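PDB 3QTG: pyruvate kinase from Pyrobaculum aerophilum, which catalyses the last step of glycolysis, moving the phosphoryl group of phosphoenolpyruvate to ADP to give pyruvate and ATP, with the help of a divalent metal cation. Local coordinates for residues E170-Y174 with T233-V237. Sequence-based numbering, arbitrary orientation.
Sequences EGKDY and TKGAV
Gly171 and Asp173, in an irregular stretch of chain, lie against the first turn of the helix 234-238, their CA atoms 5.9 Å from that of Lys234 and 6.0 Å from that of Gly235 respectively. The carboxylate of Asp173 grips that helix start with both oxygens. Asp173 OD1 accepts a short hydrogen bond from Thr233 OG1 (2.6 Å), while Asp173 OD2 takes the backbone N of Gly235 at 3.0 Å; each donor comes from the syn side, and the amide stands 31° out of the carboxylate plane. One water donates to Asp173 OD2 and accepts from Lys234 N, so the carboxylate reaches this second amide indirectly. Thr233 is the N-cap: with OG1 set between its backbone N and carbonyl carbon (chi1 69°), the hydroxyl donates its hydrogen bond to Asp173, and Thr233 OG1 still accepts one from Ala236 N at 3.1 Å. An anion suits this helix N-terminus, where the dipole and the amides would favour negative charge. With an alanine in place of Asp173, Gly235 N and the Thr233 hydroxyl would probably lose their acceptors, and the helix start its nearby negative charge. Gly235 fits because a CB would run into Asp173 OD1, and Gly171 adopts a positive phi (76°) that its missing side chain makes easy. Beside them the aliphatic part of Lys234 passes Gly171 O, with Lys234 CD 3.6 Å away, and its ammonium makes a cation-pi contact with Tyr261. Val237 packs on helix 266-279. Segment 170-174 leaves strand 167-169 of the B domain, the beta domain inserted in the TIM barrel, and this return connection is held to the helix after barrel strand 226-231, at the junction of the two domains beside Glu232, a probable magnesium ligand.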
ATOM      1  N   GLU A 170     -13.687  14.138  41.302  1.00 38.59           N
ATOM      2  CA  GLU A 170     -13.585  13.066  40.298  1.00 39.66           C
ATOM      3  C   GLU A 170     -14.135  13.490  38.940  1.00 39.64           C
ATOM      4  O   GLU A 170     -15.324  13.782  38.817  1.00 40.45           O
ATOM      5  CB  GLU A 170     -14.334  11.838  40.805  1.00 39.88           C
ATOM      6  CG  GLU A 170     -14.176  10.575  39.964  1.00 44.05           C
ATOM      7  CD  GLU A 170     -14.917   9.415  40.588  1.00 47.29           C
ATOM      8  OE1 GLU A 170     -16.163   9.423  40.516  1.00 49.09           O
ATOM      9  OE2 GLU A 170     -14.263   8.517  41.168  1.00 48.75           O
ATOM     10  N   GLY A 171     -13.263  13.544  37.929  1.00 39.93           N
ATOM     11  CA  GLY A 171     -13.650  13.910  36.561  1.00 40.17           C
ATOM     12  C   GLY A 171     -13.919  15.382  36.286  1.00 41.38           C
ATOM     13  O   GLY A 171     -14.419  15.723  35.209  1.00 41.70           O
ATOM     14  N   LYS A 172     -13.597  16.259  37.246  1.00 41.52           N
ATOM     15  CA  LYS A 172     -13.768  17.707  37.077  1.00 42.67           C
ATOM     16  C   LYS A 172     -12.450  18.436  37.229  1.00 42.87           C
ATOM     17  O   LYS A 172     -11.621  18.073  38.053  1.00 43.47           O
ATOM     18  CB  LYS A 172     -14.777  18.302  38.080  1.00 42.48           C
ATOM     19  CG  LYS A 172     -16.200  17.790  37.973  1.00 43.81           C
ATOM     20  CD  LYS A 172     -16.914  18.309  36.743  1.00 46.17           C
ATOM     21  CE  LYS A 172     -18.319  17.740  36.669  1.00 48.19           C
ATOM     22  NZ  LYS A 172     -19.270  18.527  37.516  1.00 50.27           N
ATOM     23  N   ASP A 173     -12.270  19.469  36.421  1.00 43.97           N
ATOM     24  CA  ASP A 173     -11.120  20.354  36.514  1.00 44.79           C
ATOM     25  C   ASP A 173     -11.473  21.644  37.244  1.00 45.45           C
ATOM     26  O   ASP A 173     -12.569  22.183  37.078  1.00 46.31           O
ATOM     27  CB  ASP A 173     -10.634  20.718  35.113  1.00 44.98           C
ATOM     28  CG  ASP A 173     -10.043  19.539  34.376  1.00 45.22           C
ATOM     29  OD1 ASP A 173      -8.886  19.682  33.913  1.00 47.72           O
ATOM     30  OD2 ASP A 173     -10.720  18.484  34.265  1.00 42.90           O
ATOM     31  N   TYR A 174     -10.538  22.140  38.040  1.00 45.68           N
ATOM     32  CA  TYR A 174     -10.686  23.456  38.645  1.00 46.29           C
ATOM     33  C   TYR A 174     -10.235  24.616  37.733  1.00 48.08           C
ATOM     34  O   TYR A 174      -9.130  24.598  37.191  1.00 48.54           O
ATOM     35  CB  TYR A 174      -9.888  23.526  39.936  1.00 44.41           C
ATOM     36  CG  TYR A 174     -10.260  22.538  41.020  1.00 42.26           C
ATOM     37  CD1 TYR A 174     -11.597  22.315  41.393  1.00 40.34           C
ATOM     38  CD2 TYR A 174      -9.262  21.862  41.706  1.00 38.23           C
ATOM     39  CE1 TYR A 174     -11.908  21.403  42.416  1.00 38.15           C
ATOM     40  CE2 TYR A 174      -9.555  20.975  42.711  1.00 38.03           C
ATOM     41  CZ  TYR A 174     -10.875  20.760  43.073  1.00 39.49           C
ATOM     42  OH  TYR A 174     -11.124  19.876  44.085  1.00 39.21           O
ATOM     43  N   THR A 233      -5.614  15.238  33.825  1.00 39.00           N
ATOM     44  CA  THR A 233      -7.045  15.385  34.064  1.00 38.49           C
ATOM     45  C   THR A 233      -7.874  15.177  32.827  1.00 38.96           C
ATOM     46  O   THR A 233      -7.376  15.212  31.700  1.00 38.25           O
ATOM     47  CB  THR A 233      -7.400  16.791  34.569  1.00 38.76           C
ATOM     48  OG1 THR A 233      -7.198  17.740  33.514  1.00 38.29           O
ATOM     49  CG2 THR A 233      -6.593  17.182  35.821  1.00 39.28           C
ATOM     50  N   LYS A 234      -9.164  15.006  33.052  1.00 39.16           N
ATOM     51  CA  LYS A 234     -10.133  14.916  31.978  1.00 40.30           C
ATOM     52  C   LYS A 234     -10.094  16.149  31.053  1.00 40.07           C
ATOM     53  O   LYS A 234     -10.234  16.026  29.830  1.00 39.98           O
ATOM     54  CB  LYS A 234     -11.520  14.718  32.591  1.00 40.49           C
ATOM     55  CG  LYS A 234     -12.556  14.149  31.679  1.00 44.30           C
ATOM     56  CD  LYS A 234     -13.696  13.542  32.496  1.00 47.13           C
ATOM     57  CE  LYS A 234     -13.662  12.023  32.445  1.00 50.28           C
ATOM     58  NZ  LYS A 234     -14.741  11.417  33.287  1.00 51.70           N
ATOM     59  N   GLY A 235      -9.899  17.330  31.639  1.00 39.92           N
ATOM     60  CA  GLY A 235      -9.857  18.583  30.883  1.00 39.34           C
ATOM     61  C   GLY A 235      -8.650  18.656  29.972  1.00 39.17           C
ATOM     62  O   GLY A 235      -8.733  19.191  28.864  1.00 39.29           O
ATOM     63  N   ALA A 236      -7.529  18.107  30.438  1.00 38.62           N
ATOM     64  CA  ALA A 236      -6.322  17.969  29.600  1.00 38.85           C
ATOM     65  C   ALA A 236      -6.552  16.986  28.436  1.00 39.40           C
ATOM     66  O   ALA A 236      -6.180  17.260  27.282  1.00 39.96           O
ATOM     67  CB  ALA A 236      -5.132  17.531  30.455  1.00 38.20           C
ATOM     68  N   VAL A 237      -7.174  15.849  28.743  1.00 39.51           N
ATOM     69  CA  VAL A 237      -7.513  14.874  27.725  1.00 40.27           C
ATOM     70  C   VAL A 237      -8.499  15.443  26.684  1.00 41.18           C
ATOM     71  O   VAL A 237      -8.340  15.195  25.519  1.00 41.33           O
ATOM     72  CB  VAL A 237      -7.970  13.498  28.330  1.00 40.24           C
ATOM     73  CG1 VAL A 237      -8.398  12.505  27.208  1.00 39.80           C
ATOM     74  CG2 VAL A 237      -6.857  12.895  29.190  1.00 37.14           C
TER
HETATM   75  O   HOH W   1     -10.739  15.959  35.414  1.00 42.44           O